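Local coordinates for lipase-esterase related protein (Clostridium acetobutylicum, PDB 3E0X) that is of unconfirmed function but probably acts as a hydrolase of the alpha/beta hydrolase superfamily, and here holds ortho-xylene in a pocket, at residues H23-L29 with L46-H52; E34-L39 with A234-A238; I132-L137 with P165-I169; P190-I194 with E240-F244. Where two conformers were deposited one is given. Residue numbers count along the deposited sequence, not the author numbering.

Contact 1: H23-L29 with L46-H52; sequences HGSGCNL and LLDLKGH. With OXE (ortho-xylene), chain C.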
loop_
_atom_site.group_PDB
_atom_site.type_symbol
_atom_site.label_atom_id
_atom_site.label_comp_id
_atom_site.label_asym_id
_atom_site.label_seq_id
_atom_site.Cartn_x
_atom_site.Cartn_y
_atom_site.Cartn_z
ATOM N N HIS A 23 0.762 1.011 4.189
ATOM C CA HIS A 23 -0.414 1.789 3.807
ATOM C C HIS A 23 -0.087 2.774 2.678
ATOM O O HIS A 23 1.036 2.817 2.166
ATOM C CB HIS A 23 -0.940 2.535 5.035
ATOM C CG HIS A 23 -0.028 3.622 5.480
ATOM N ND1 HIS A 23 0.843 3.515 6.551
ATOM C CD2 HIS A 23 0.167 4.853 4.961
ATOM C CE1 HIS A 23 1.508 4.656 6.684
ATOM N NE2 HIS A 23 1.136 5.468 5.711
ATOM N N GLY A 24 -1.075 3.591 2.338
ATOM C CA GLY A 24 -0.968 4.461 1.170
ATOM C C GLY A 24 -1.017 5.945 1.484
ATOM O O GLY A 24 -0.741 6.390 2.613
ATOM N N SER A 25 -1.344 6.709 0.447
ATOM C CA SER A 25 -1.287 8.156 0.493
ATOM C C SER A 25 -2.238 8.713 1.524
ATOM O O SER A 25 -3.430 8.355 1.544
ATOM C CB SER A 25 -1.713 8.702 -0.860
ATOM O OG SER A 25 -0.871 8.164 -1.850
ATOM N N GLY A 26 -1.713 9.564 2.403
ATOM C CA GLY A 26 -2.587 10.333 3.292
ATOM C C GLY A 26 -3.273 9.494 4.356
ATOM O O GLY A 26 -4.210 9.967 5.029
ATOM N N CYS A 27 -2.861 8.237 4.513
ATOM C CA CYS A 27 -3.445 7.423 5.575
ATOM C C CYS A 27 -2.368 6.835 6.465
ATOM O O CYS A 27 -1.305 7.391 6.548
ATOM C CB CYS A 27 -4.470 6.421 5.062
ATOM S SG CYS A 27 -3.889 5.314 3.815
ATOM N N ASN A 28 -2.702 5.780 7.187
ATOM C CA ASN A 28 -1.802 5.182 8.158
ATOM C C ASN A 28 -2.194 3.717 8.322
ATOM O O ASN A 28 -3.042 3.219 7.590
ATOM C CB ASN A 28 -1.914 5.943 9.476
ATOM C CG ASN A 28 -3.348 6.200 9.855
ATOM O OD1 ASN A 28 -4.125 5.263 10.064
ATOM N ND2 ASN A 28 -3.719 7.478 9.928
ATOM N N LEU A 29 -1.576 3.007 9.270
ATOM C CA LEU A 29 -1.828 1.563 9.356
ATOM C C LEU A 29 -3.289 1.234 9.695
ATOM O O LEU A 29 -3.730 0.105 9.490
ATOM C CB LEU A 29 -0.884 0.903 10.394
ATOM C CG LEU A 29 -1.018 1.366 11.844
ATOM C CD1 LEU A 29 -2.143 0.643 12.591
ATOM C CD2 LEU A 29 0.298 1.151 12.610
ATOM N N LEU A 46 1.928 -4.207 10.945
ATOM C CA LEU A 46 1.355 -3.080 10.193
ATOM C C LEU A 46 2.163 -1.851 10.525
ATOM O O LEU A 46 2.234 -1.463 11.672
ATOM C CB LEU A 46 -0.140 -2.895 10.519
ATOM C CG LEU A 46 -0.873 -4.210 10.180
ATOM C CD1 LEU A 46 -1.111 -5.023 11.434
ATOM C CD2 LEU A 46 -2.155 -4.003 9.374
ATOM N N LEU A 47 2.803 -1.255 9.516
ATOM C CA LEU A 47 3.747 -0.153 9.650
ATOM C C LEU A 47 3.070 1.214 9.516
ATOM O O LEU A 47 2.204 1.354 8.648
ATOM C CB LEU A 47 4.739 -0.294 8.483
ATOM C CG LEU A 47 6.189 0.140 8.600
ATOM C CD1 LEU A 47 6.779 -0.364 9.909
ATOM C CD2 LEU A 47 7.005 -0.355 7.396
ATOM N N ASP A 48 3.478 2.210 10.293
ATOM C CA ASP A 48 3.165 3.603 9.944
ATOM C C ASP A 48 4.382 4.188 9.231
ATOM O O ASP A 48 5.512 4.201 9.772
ATOM C CB ASP A 48 2.854 4.442 11.197
ATOM C CG ASP A 48 1.399 4.336 11.660
ATOM O OD1 ASP A 48 0.489 4.101 10.831
ATOM O OD2 ASP A 48 1.162 4.549 12.874
ATOM N N LEU A 49 4.179 4.670 8.012
ATOM C CA LEU A 49 5.280 5.328 7.302
ATOM C C LEU A 49 5.650 6.627 8.012
ATOM O O LEU A 49 4.833 7.223 8.696
ATOM C CB LEU A 49 4.896 5.624 5.838
ATOM C CG LEU A 49 4.602 4.405 4.953
ATOM C CD1 LEU A 49 3.991 4.841 3.613
ATOM C CD2 LEU A 49 5.908 3.609 4.782
ATOM N N LYS A 50 6.879 7.078 7.826
ATOM C CA LYS A 50 7.362 8.280 8.502
ATOM C C LYS A 50 6.412 9.437 8.245
ATOM O O LYS A 50 5.974 9.682 7.111
ATOM C CB LYS A 50 8.784 8.586 8.013
ATOM C CG LYS A 50 9.518 9.767 8.687
ATOM C CD LYS A 50 11.032 9.745 8.247
ATOM C CE LYS A 50 11.766 10.998 8.569
ATOM N NZ LYS A 50 11.761 11.958 7.460
ATOM N N GLY A 51 6.082 10.138 9.324
ATOM C CA GLY A 51 5.171 11.267 9.254
ATOM C C GLY A 51 3.683 10.936 9.242
ATOM O O GLY A 51 2.852 11.843 9.160
ATOM N N HIS A 52 3.356 9.646 9.268
ATOM C CA HIS A 52 1.972 9.192 9.271
ATOM C C HIS A 52 1.688 8.470 10.579
ATOM O O HIS A 52 2.611 7.872 11.159
ATOM C CB HIS A 52 1.737 8.201 8.134
ATOM C CG HIS A 52 1.992 8.765 6.759
ATOM N ND1 HIS A 52 3.256 9.066 6.291
ATOM C CD2 HIS A 52 1.145 9.028 5.730
ATOM C CE1 HIS A 52 3.177 9.513 5.046
ATOM N NE2 HIS A 52 1.906 9.499 4.678
HETATM C C1 OXE C . -5.750 7.124 -1.275
HETATM C C2 OXE C . -5.719 6.520 0.076
HETATM C C3 OXE C . -6.757 6.762 0.973
HETATM C C4 OXE C . -7.824 7.568 0.561
HETATM C C5 OXE C . -7.859 8.153 -0.710
HETATM C C6 OXE C . -6.832 7.927 -1.643
HETATM C "C1'" OXE C . -4.627 6.824 -2.236
HETATM C "C2'" OXE C . -4.556 5.663 0.473
#
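In alpha/beta hydrolases the His-Gly loop after this central strand commonly forms part of the oxyanion hole, and its position beside the ligand here is consistent with that; three side chains carry most of its seating. Leu29 points its CA-to-CB bond at the 46-52 segment, where Leu29 CB meets Leu46 CB at 3.9 Å, while Leu29 N donates to Asp48 OD1 at 2.8 Å. His23 ND1 makes a weak hydrogen bond to Leu47 O at 3.3 Å. The edge atom His23 CE1 lies 3.0 Å from Leu49 N, and Leu49 CD1 sits over one face of the His23 ring in a CH-pi contact, 4.0 Å from the centroid. The His52 ring follows, CD2 3.1 Å from Cys27 O, with ND1 held by Lys50 O at 2.9 Å and NE2 bonded to Asp171. The loop includes a type II beta turn, Gly24 to Cys27, near the ligand: Ser25 O and Cys27 SG approach OXE C2' to 3.1 and 3.4 Å. Around this buried core, Leu49 packs on helices 63-76 and 93-102, Ser25 and His52 touch helix 165-177, and Leu47 is bonded through its backbone to Phe21 of strand 18-22.

Contact 2: E34-L39 with A234-A238; sequences ELEKYL and AKGVA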
loop_
_atom_site.group_PDB
_atom_site.type_symbol
_atom_site.label_atom_id
_atom_site.label_comp_id
_atom_site.label_asym_id
_atom_site.label_seq_id
_atom_site.Cartn_x
_atom_site.Cartn_y
_atom_site.Cartn_z
ATOM N N GLU A 34 -9.983 -3.594 8.619
ATOM C CA GLU A 34 -10.853 -4.696 8.207
ATOM C C GLU A 34 -10.072 -5.862 7.651
ATOM O O GLU A 34 -10.359 -6.998 7.966
ATOM C CB GLU A 34 -11.891 -4.238 7.187
ATOM C CG GLU A 34 -12.930 -3.319 7.751
ATOM C CD GLU A 34 -13.643 -3.875 9.003
ATOM O OE1 GLU A 34 -14.310 -4.916 8.899
ATOM O OE2 GLU A 34 -13.539 -3.235 10.071
ATOM N N LEU A 35 -9.050 -5.575 6.837
ATOM C CA LEU A 35 -8.311 -6.623 6.161
ATOM C C LEU A 35 -7.610 -7.511 7.175
ATOM O O LEU A 35 -7.571 -8.737 7.030
ATOM C CB LEU A 35 -7.314 -6.000 5.189
ATOM C CG LEU A 35 -6.565 -6.983 4.301
ATOM C CD1 LEU A 35 -7.539 -7.730 3.418
ATOM C CD2 LEU A 35 -5.505 -6.294 3.479
ATOM N N GLU A 36 -7.088 -6.897 8.237
ATOM C CA GLU A 36 -6.385 -7.686 9.245
ATOM C C GLU A 36 -7.311 -8.709 9.937
ATOM O O GLU A 36 -6.852 -9.744 10.423
ATOM C CB GLU A 36 -5.661 -6.787 10.256
ATOM C CG GLU A 36 -6.562 -6.058 11.210
ATOM C CD GLU A 36 -5.790 -5.114 12.090
ATOM O OE1 GLU A 36 -5.198 -4.153 11.558
ATOM O OE2 GLU A 36 -5.754 -5.339 13.307
ATOM N N LYS A 37 -8.621 -8.466 9.936
ATOM C CA LYS A 37 -9.545 -9.414 10.573
ATOM C C LYS A 37 -9.586 -10.802 9.906
ATOM O O LYS A 37 -10.004 -11.790 10.537
ATOM C CB LYS A 37 -10.965 -8.824 10.651
ATOM C CG LYS A 37 -11.063 -7.539 11.446
ATOM C CD LYS A 37 -12.493 -7.009 11.363
ATOM C CE LYS A 37 -12.694 -5.817 12.274
ATOM N NZ LYS A 37 -14.078 -5.309 12.135
ATOM N N TYR A 38 -9.155 -10.889 8.646
ATOM C CA TYR A 38 -9.269 -12.122 7.848
ATOM C C TYR A 38 -7.908 -12.792 7.658
ATOM O O TYR A 38 -7.790 -13.815 6.975
ATOM C CB TYR A 38 -9.948 -11.823 6.487
ATOM C CG TYR A 38 -11.303 -11.173 6.693
ATOM C CD1 TYR A 38 -12.423 -11.955 6.998
ATOM C CD2 TYR A 38 -11.459 -9.785 6.655
ATOM C CE1 TYR A 38 -13.682 -11.356 7.244
ATOM C CE2 TYR A 38 -12.707 -9.188 6.903
ATOM C CZ TYR A 38 -13.808 -9.987 7.194
ATOM O OH TYR A 38 -15.059 -9.438 7.427
ATOM N N LEU A 39 -6.894 -12.221 8.303
ATOM C CA LEU A 39 -5.513 -12.707 8.157
ATOM C C LEU A 39 -4.891 -13.092 9.499
ATOM O O LEU A 39 -3.659 -13.054 9.676
ATOM C CB LEU A 39 -4.681 -11.650 7.438
ATOM C CG LEU A 39 -5.122 -11.416 5.987
ATOM C CD1 LEU A 39 -4.477 -10.178 5.368
ATOM C CD2 LEU A 39 -4.837 -12.678 5.146
ATOM N N ALA A 234 -12.924 -6.521 2.327
ATOM C CA ALA A 234 -11.734 -7.028 3.011
ATOM C C ALA A 234 -11.678 -8.557 2.985
ATOM O O ALA A 234 -10.606 -9.147 2.827
ATOM C CB ALA A 234 -11.703 -6.533 4.437
ATOM N N LYS A 235 -12.823 -9.209 3.143
ATOM C CA LYS A 235 -12.853 -10.673 3.146
ATOM C C LYS A 235 -12.387 -11.222 1.797
ATOM O O LYS A 235 -11.596 -12.164 1.747
ATOM C CB LYS A 235 -14.252 -11.173 3.493
ATOM C CG LYS A 235 -14.356 -12.688 3.617
ATOM C CD LYS A 235 -15.794 -13.135 3.932
ATOM C CE LYS A 235 -15.795 -14.623 4.244
ATOM N NZ LYS A 235 -17.163 -15.216 4.364
ATOM N N GLY A 236 -12.867 -10.616 0.706
ATOM C CA GLY A 236 -12.502 -11.110 -0.624
ATOM C C GLY A 236 -11.035 -10.808 -0.919
ATOM O O GLY A 236 -10.316 -11.633 -1.499
ATOM N N VAL A 237 -10.575 -9.630 -0.501
ATOM C CA VAL A 237 -9.154 -9.300 -0.704
ATOM C C VAL A 237 -8.269 -10.291 0.083
ATOM O O VAL A 237 -7.259 -10.808 -0.449
ATOM C CB VAL A 237 -8.869 -7.849 -0.292
ATOM C CG1 VAL A 237 -7.360 -7.570 -0.254
ATOM C CG2 VAL A 237 -9.576 -6.897 -1.240
ATOM N N ALA A 238 -8.639 -10.577 1.325
ATOM C CA ALA A 238 -7.852 -11.524 2.129
ATOM C C ALA A 238 -7.799 -12.899 1.471
ATOM O O ALA A 238 -6.754 -13.539 1.504
ATOM C CB ALA A 238 -8.356 -11.617 3.554
#
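Tyr38 lays one face of its ring over the first turn of helix 234-242, covering Lys235: Lys235 CB stands 3.9 Å from the ring centroid, 14° off the normal, a CH-pi contact. Tyr38 CB presses on Ala238 CB at 3.3 Å. The principle illustrated is that alanines let a backbone come close. Ala234 and Ala238, one turn apart, both direct their CB atoms at the 34-39 segment, and the CA atoms of Leu35 and Ala234 are just 4.7 Å apart. Leu35 CD1 occupies the gap, 3.4 Å from Ala234 O and 3.7 Å from Val237 CG1, and Leu39 CD2 adds a contact to Ala238 CB at 4.0 Å. No hydrogen bond crosses; Glu34 instead pairs with Lys37 and with Tyr157, while Glu34 CB touches Ala234 CB at 3.6 Å. The contact joins the C-terminal helix to the connection between strands 18-22 and 43-47, with Leu35 and Leu39 resting on Phe21 of strand 18-22 and Leu35 and Val237 on Leu115 of strand 109-115.

Contact 3: I132-L137 with P165-I169; sequences IYHNQL and PDIMI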
loop_
_atom_site.group_PDB
_atom_site.type_symbol
_atom_site.label_atom_id
_atom_site.label_comp_id
_atom_site.label_asym_id
_atom_site.label_seq_id
_atom_site.Cartn_x
_atom_site.Cartn_y
_atom_site.Cartn_z
ATOM N N ILE A 132 -3.930 19.872 -6.429
ATOM C CA ILE A 132 -2.924 19.396 -5.484
ATOM C C ILE A 132 -1.664 20.269 -5.591
ATOM O O ILE A 132 -1.075 20.662 -4.568
ATOM C CB ILE A 132 -2.576 17.894 -5.758
ATOM C CG1 ILE A 132 -3.742 16.952 -5.380
ATOM C CG2 ILE A 132 -1.269 17.439 -5.022
ATOM C CD1 ILE A 132 -4.143 16.987 -3.922
ATOM N N TYR A 133 -1.231 20.546 -6.824
ATOM C CA TYR A 133 -0.070 21.423 -7.030
ATOM C C TYR A 133 -0.284 22.824 -6.493
ATOM O O TYR A 133 0.698 23.533 -6.192
ATOM C CB TYR A 133 0.348 21.510 -8.499
ATOM C CG TYR A 133 0.903 20.221 -9.018
ATOM C CD1 TYR A 133 1.830 19.489 -8.269
ATOM C CD2 TYR A 133 0.508 19.729 -10.261
ATOM C CE1 TYR A 133 2.340 18.317 -8.730
ATOM C CE2 TYR A 133 1.007 18.534 -10.728
ATOM C CZ TYR A 133 1.940 17.841 -9.950
ATOM O OH TYR A 133 2.477 16.658 -10.372
ATOM N N HIS A 134 -1.557 23.213 -6.352
ATOM C CA HIS A 134 -1.907 24.522 -5.765
ATOM C C HIS A 134 -2.290 24.415 -4.282
ATOM O O HIS A 134 -2.868 25.336 -3.703
ATOM C CB HIS A 134 -2.974 25.228 -6.599
ATOM C CG HIS A 134 -2.445 25.727 -7.902
ATOM N ND1 HIS A 134 -2.218 24.902 -8.983
ATOM C CD2 HIS A 134 -2.075 26.972 -8.296
ATOM C CE1 HIS A 134 -1.713 25.614 -9.978
ATOM N NE2 HIS A 134 -1.625 26.871 -9.592
ATOM N N ASN A 135 -1.922 23.273 -3.703
ATOM C CA ASN A 135 -2.052 22.984 -2.287
ATOM C C ASN A 135 -3.503 22.878 -1.840
ATOM O O ASN A 135 -3.827 23.154 -0.677
ATOM C CB ASN A 135 -1.272 23.990 -1.443
ATOM C CG ASN A 135 -0.587 23.324 -0.256
ATOM O OD1 ASN A 135 -1.111 23.341 0.855
ATOM N ND2 ASN A 135 0.563 22.705 -0.499
ATOM N N GLN A 136 -4.347 22.393 -2.752
ATOM C CA GLN A 136 -5.776 22.245 -2.477
ATOM C C GLN A 136 -6.186 20.805 -2.704
ATOM O O GLN A 136 -5.918 20.239 -3.772
ATOM C CB GLN A 136 -6.609 23.158 -3.394
ATOM C CG GLN A 136 -6.329 24.679 -3.248
ATOM C CD GLN A 136 -6.365 25.182 -1.796
ATOM O OE1 GLN A 136 -7.282 24.857 -1.023
ATOM N NE2 GLN A 136 -5.353 25.974 -1.419
ATOM N N LEU A 137 -6.828 20.219 -1.707
ATOM C CA LEU A 137 -7.268 18.837 -1.773
ATOM C C LEU A 137 -8.770 18.758 -2.036
ATOM O O LEU A 137 -9.582 19.224 -1.232
ATOM C CB LEU A 137 -6.928 18.126 -0.457
ATOM C CG LEU A 137 -7.382 16.678 -0.313
ATOM C CD1 LEU A 137 -6.782 15.821 -1.427
ATOM C CD2 LEU A 137 -7.010 16.098 1.064
ATOM N N PRO A 165 -4.071 18.153 5.765
ATOM C CA PRO A 165 -4.079 17.894 4.334
ATOM C C PRO A 165 -2.712 17.966 3.663
ATOM O O PRO A 165 -2.585 17.488 2.548
ATOM C CB PRO A 165 -4.988 18.997 3.760
ATOM C CG PRO A 165 -5.029 20.034 4.773
ATOM C CD PRO A 165 -4.876 19.356 6.099
ATOM N N ASP A 166 -1.699 18.514 4.344
ATOM C CA ASP A 166 -0.362 18.575 3.734
ATOM C C ASP A 166 0.207 17.187 3.526
ATOM O O ASP A 166 1.047 16.995 2.642
ATOM C CB ASP A 166 0.611 19.451 4.532
ATOM C CG ASP A 166 0.365 20.938 4.293
ATOM O OD1 ASP A 166 -0.092 21.306 3.193
ATOM O OD2 ASP A 166 0.616 21.727 5.228
ATOM N N ILE A 167 -0.233 16.226 4.327
ATOM C CA ILE A 167 0.282 14.871 4.163
ATOM C C ILE A 167 -0.258 14.226 2.873
ATOM O O ILE A 167 0.518 13.680 2.065
ATOM C CB ILE A 167 -0.005 13.991 5.389
ATOM C CG1 ILE A 167 0.682 14.600 6.625
ATOM C CG2 ILE A 167 0.454 12.521 5.142
ATOM C CD1 ILE A 167 0.328 13.909 7.896
HETATM N N MSE A 168 -1.577 14.265 2.669
HETATM C CA MSE A 168 -2.155 13.759 1.403
HETATM C C MSE A 168 -1.531 14.467 0.176
HETATM O O MSE A 168 -1.228 13.843 -0.857
HETATM C CB MSE A 168 -3.677 13.917 1.428
HETATM C CG MSE A 168 -4.338 13.403 0.168
HETATM SE SE MSE A 168 -4.210 11.448 -0.014
HETATM C CE MSE A 168 -5.743 11.019 1.129
ATOM N N ILE A 169 -1.354 15.778 0.274
ATOM C CA ILE A 169 -0.758 16.515 -0.831
ATOM C C ILE A 169 0.677 16.014 -1.130
ATOM O O ILE A 169 1.023 15.713 -2.280
ATOM C CB ILE A 169 -0.813 18.048 -0.553
ATOM C CG1 ILE A 169 -2.273 18.524 -0.605
ATOM C CG2 ILE A 169 0.045 18.829 -1.551
ATOM C CD1 ILE A 169 -2.488 19.911 -0.054
#
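This is an apolar contact between the end of one helix and the beginning of another, partly buried and well out from the centre of the chain, in the mainly helical region that follows strand 109-115. Ile169 contributes most. Ile169 CG2 lies 3.7 Å from Ile132 O and 4.0 Å from Ile132 CG2, and Ile169 CD1 reaches Asn135 O at 3.6 Å, so that a single side chain fits against the point where helix 126-133 stops. That stop is a Schellman motif: Asn135, with positive phi, is the C-prime residue, Asn135 N bonds to Ile132 O at 2.9 Å, and Gln136 N returns to Lys131 O. The chain then turns extended, which brings Leu137 round with its CA-to-CB bond toward helix 165-177. Leu137 CD1 packs at 3.8 Å on CG of Met168, a selenomethionine, and Leu137 CD2 lies more loosely, 4.4 Å from Pro165 CB. Farther along the same helix, Leu172 and Ile173 extend the apolar surface under Ile132. Met168 also touches the bound ortho-xylene and Ser25, so the contact borders the ligand. A helical insertion over the ligand site, in which one helix ends in a Schellman motif and packs through aliphatic residues on the next, is consistent with the cap that many alpha/beta hydrolases carry above their core sheet.

Contact 4: P190-I194 with E240-F244; sequences PVKAI and EIKNF
Pro190 leads into strand 191-196, with phi/psi of -67/140°, and Pro190 CB sits 3.8 Å from Phe244 CZ. The next four residues are extended, phi from -106 to -132° and psi from 130 to 139°, so side chains alternate. Val191 turns its CA-to-CB bond away from the 240-244 segment. Lys192 directs its CA-to-CB bond toward that segment, with chi1 to chi4 all t. Lys192 CB lies over the Phe244 ring, 3.5 Å from the centroid and 4° off the normal, a CH-pi contact, and Lys192 NZ reaches Glu240 OE1 at 2.7 Å in a salt bridge and Glu240 O at 2.8 Å. Ala193 is out of reach; Ile194, chi1 m and chi2 t, places CD1 4.0 Å from Glu240 CB and 4.1 Å from Ile241 CG1. CA atoms lie 7.4 Å apart for Lys192 and Phe244, 7.7 Å for Ile194 and Glu240. Residues 240-242 are helical, with phi/psi -81/-7° at Glu240 and -111/-39° at Phe244. Phe244 N bonds to Ile241 O at 3.0 Å; Phe244 takes chi1 t and chi2 -121°, Glu240 chi1 and chi2 m. Asn243, chi1 p, donates from ND2 to Glu240 OE1 at 3.1 Å. A C-terminal helix on one sheet face is characteristic of the alpha/beta hydrolase fold. One lysine does two jobs: its CB sits on the Phe244 ring, and its ammonium meets a carboxylate and a carbonyl of Glu240.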
loop_
_atom_site.group_PDB
_atom_site.type_symbol
_atom_site.label_atom_id
_atom_site.label_comp_id
_atom_site.label_asym_id
_atom_site.label_seq_id
_atom_site.Cartn_x
_atom_site.Cartn_y
_atom_site.Cartn_z
ATOM N N PRO A 190 7.814 -13.570 -6.603
ATOM C CA PRO A 190 6.410 -13.462 -7.079
ATOM C C PRO A 190 5.728 -12.164 -6.626
ATOM O O PRO A 190 5.912 -11.687 -5.496
ATOM C CB PRO A 190 5.723 -14.691 -6.483
ATOM C CG PRO A 190 6.893 -15.649 -6.079
ATOM C CD PRO A 190 8.021 -14.714 -5.690
ATOM N N VAL A 191 4.951 -11.589 -7.540
ATOM C CA VAL A 191 4.207 -10.357 -7.269
ATOM C C VAL A 191 2.765 -10.578 -7.663
ATOM O O VAL A 191 2.503 -11.126 -8.737
ATOM C CB VAL A 191 4.761 -9.191 -8.134
ATOM C CG1 VAL A 191 3.883 -7.939 -8.002
ATOM C CG2 VAL A 191 6.181 -8.841 -7.711
ATOM N N LYS A 192 1.836 -10.189 -6.788
ATOM C CA LYS A 192 0.414 -10.244 -7.161
ATOM C C LYS A 192 -0.185 -8.856 -7.067
ATOM O O LYS A 192 0.055 -8.161 -6.083
ATOM C CB LYS A 192 -0.407 -11.188 -6.258
ATOM C CG LYS A 192 -1.882 -11.246 -6.597
ATOM C CD LYS A 192 -2.547 -12.437 -5.953
ATOM C CE LYS A 192 -3.976 -12.539 -6.441
ATOM N NZ LYS A 192 -4.658 -13.748 -5.881
ATOM N N ALA A 193 -0.941 -8.453 -8.085
ATOM C CA ALA A 193 -1.649 -7.180 -8.045
ATOM C C ALA A 193 -3.133 -7.494 -7.835
ATOM O O ALA A 193 -3.656 -8.439 -8.451
ATOM C CB ALA A 193 -1.437 -6.423 -9.337
ATOM N N ILE A 194 -3.810 -6.711 -6.983
ATOM C CA ILE A 194 -5.245 -6.889 -6.684
ATOM C C ILE A 194 -5.865 -5.505 -6.802
ATOM O O ILE A 194 -5.353 -4.562 -6.206
ATOM C CB ILE A 194 -5.468 -7.408 -5.240
ATOM C CG1 ILE A 194 -4.826 -8.780 -5.058
ATOM C CG2 ILE A 194 -6.970 -7.500 -4.940
ATOM C CD1 ILE A 194 -4.752 -9.191 -3.585
ATOM N N GLU A 240 -7.755 -13.483 -1.629
ATOM C CA GLU A 240 -6.850 -13.350 -2.763
ATOM C C GLU A 240 -5.398 -13.106 -2.340
ATOM O O GLU A 240 -4.479 -13.093 -3.180
ATOM C CB GLU A 240 -7.331 -12.225 -3.674
ATOM C CG GLU A 240 -8.628 -12.583 -4.363
ATOM C CD GLU A 240 -8.488 -13.668 -5.414
ATOM O OE1 GLU A 240 -7.402 -13.797 -6.031
ATOM O OE2 GLU A 240 -9.491 -14.375 -5.646
ATOM N N ILE A 241 -5.183 -12.899 -1.047
ATOM C CA ILE A 241 -3.847 -12.916 -0.465
ATOM C C ILE A 241 -3.501 -14.350 -0.040
ATOM O O ILE A 241 -2.409 -14.851 -0.353
ATOM C CB ILE A 241 -3.736 -11.914 0.702
ATOM C CG1 ILE A 241 -3.822 -10.500 0.136
ATOM C CG2 ILE A 241 -2.411 -12.082 1.431
ATOM C CD1 ILE A 241 -4.005 -9.407 1.168
ATOM N N LYS A 242 -4.433 -15.019 0.645
ATOM C CA LYS A 242 -4.244 -16.422 1.058
ATOM C C LYS A 242 -3.933 -17.348 -0.106
ATOM O O LYS A 242 -3.147 -18.308 0.041
ATOM C CB LYS A 242 -5.506 -16.946 1.730
ATOM C CG LYS A 242 -5.813 -16.279 3.019
ATOM C CD LYS A 242 -7.133 -16.793 3.495
ATOM C CE LYS A 242 -7.590 -15.996 4.647
ATOM N NZ LYS A 242 -8.754 -16.638 5.244
ATOM N N ASN A 243 -4.578 -17.125 -1.247
ATOM C CA ASN A 243 -4.349 -18.023 -2.389
ATOM C C ASN A 243 -2.993 -17.824 -3.090
ATOM O O ASN A 243 -2.644 -18.592 -3.978
ATOM C CB ASN A 243 -5.534 -18.036 -3.367
ATOM C CG ASN A 243 -5.718 -16.742 -4.089
ATOM O OD1 ASN A 243 -4.913 -15.828 -3.965
ATOM N ND2 ASN A 243 -6.805 -16.643 -4.854
ATOM N N PHE A 244 -2.252 -16.807 -2.658
ATOM C CA PHE A 244 -1.006 -16.429 -3.266
ATOM C C PHE A 244 0.197 -16.710 -2.371
ATOM O O PHE A 244 1.260 -17.082 -2.886
ATOM C CB PHE A 244 -1.067 -14.931 -3.556
ATOM C CG PHE A 244 0.215 -14.347 -4.096
ATOM C CD1 PHE A 244 0.860 -13.320 -3.414
ATOM C CD2 PHE A 244 0.751 -14.792 -5.297
ATOM C CE1 PHE A 244 2.034 -12.740 -3.921
ATOM C CE2 PHE A 244 1.916 -14.220 -5.804
ATOM C CZ PHE A 244 2.554 -13.197 -5.106
#

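Contacts 1 and 3 lie at the ligand, whereas contacts 2 and 4 share the C-terminal helix. At the ligand, Ser25 O lies 3.5 Å from Met168 SE, both residues touch the ortho-xylene, and His52 NE2 packs 3.4 Å from Ile167 CG2. Ser25 N bonds to Ser92 OG, in a sequence pattern consistent with a nucleophile elbow. Along helix 234-242, Tyr38 O lies 3.2 Å from Lys242 CE, and the centres of contacts 2 and 4 are 13 Å apart. Contact 2 touches contact 1, Leu46 CD2 packing 3.7 Å from Glu36 OE1. By contrast, contact 3 is about 17 Å, nearest atoms, from contact 2 and likewise from contact 4, across the chain's centre from both.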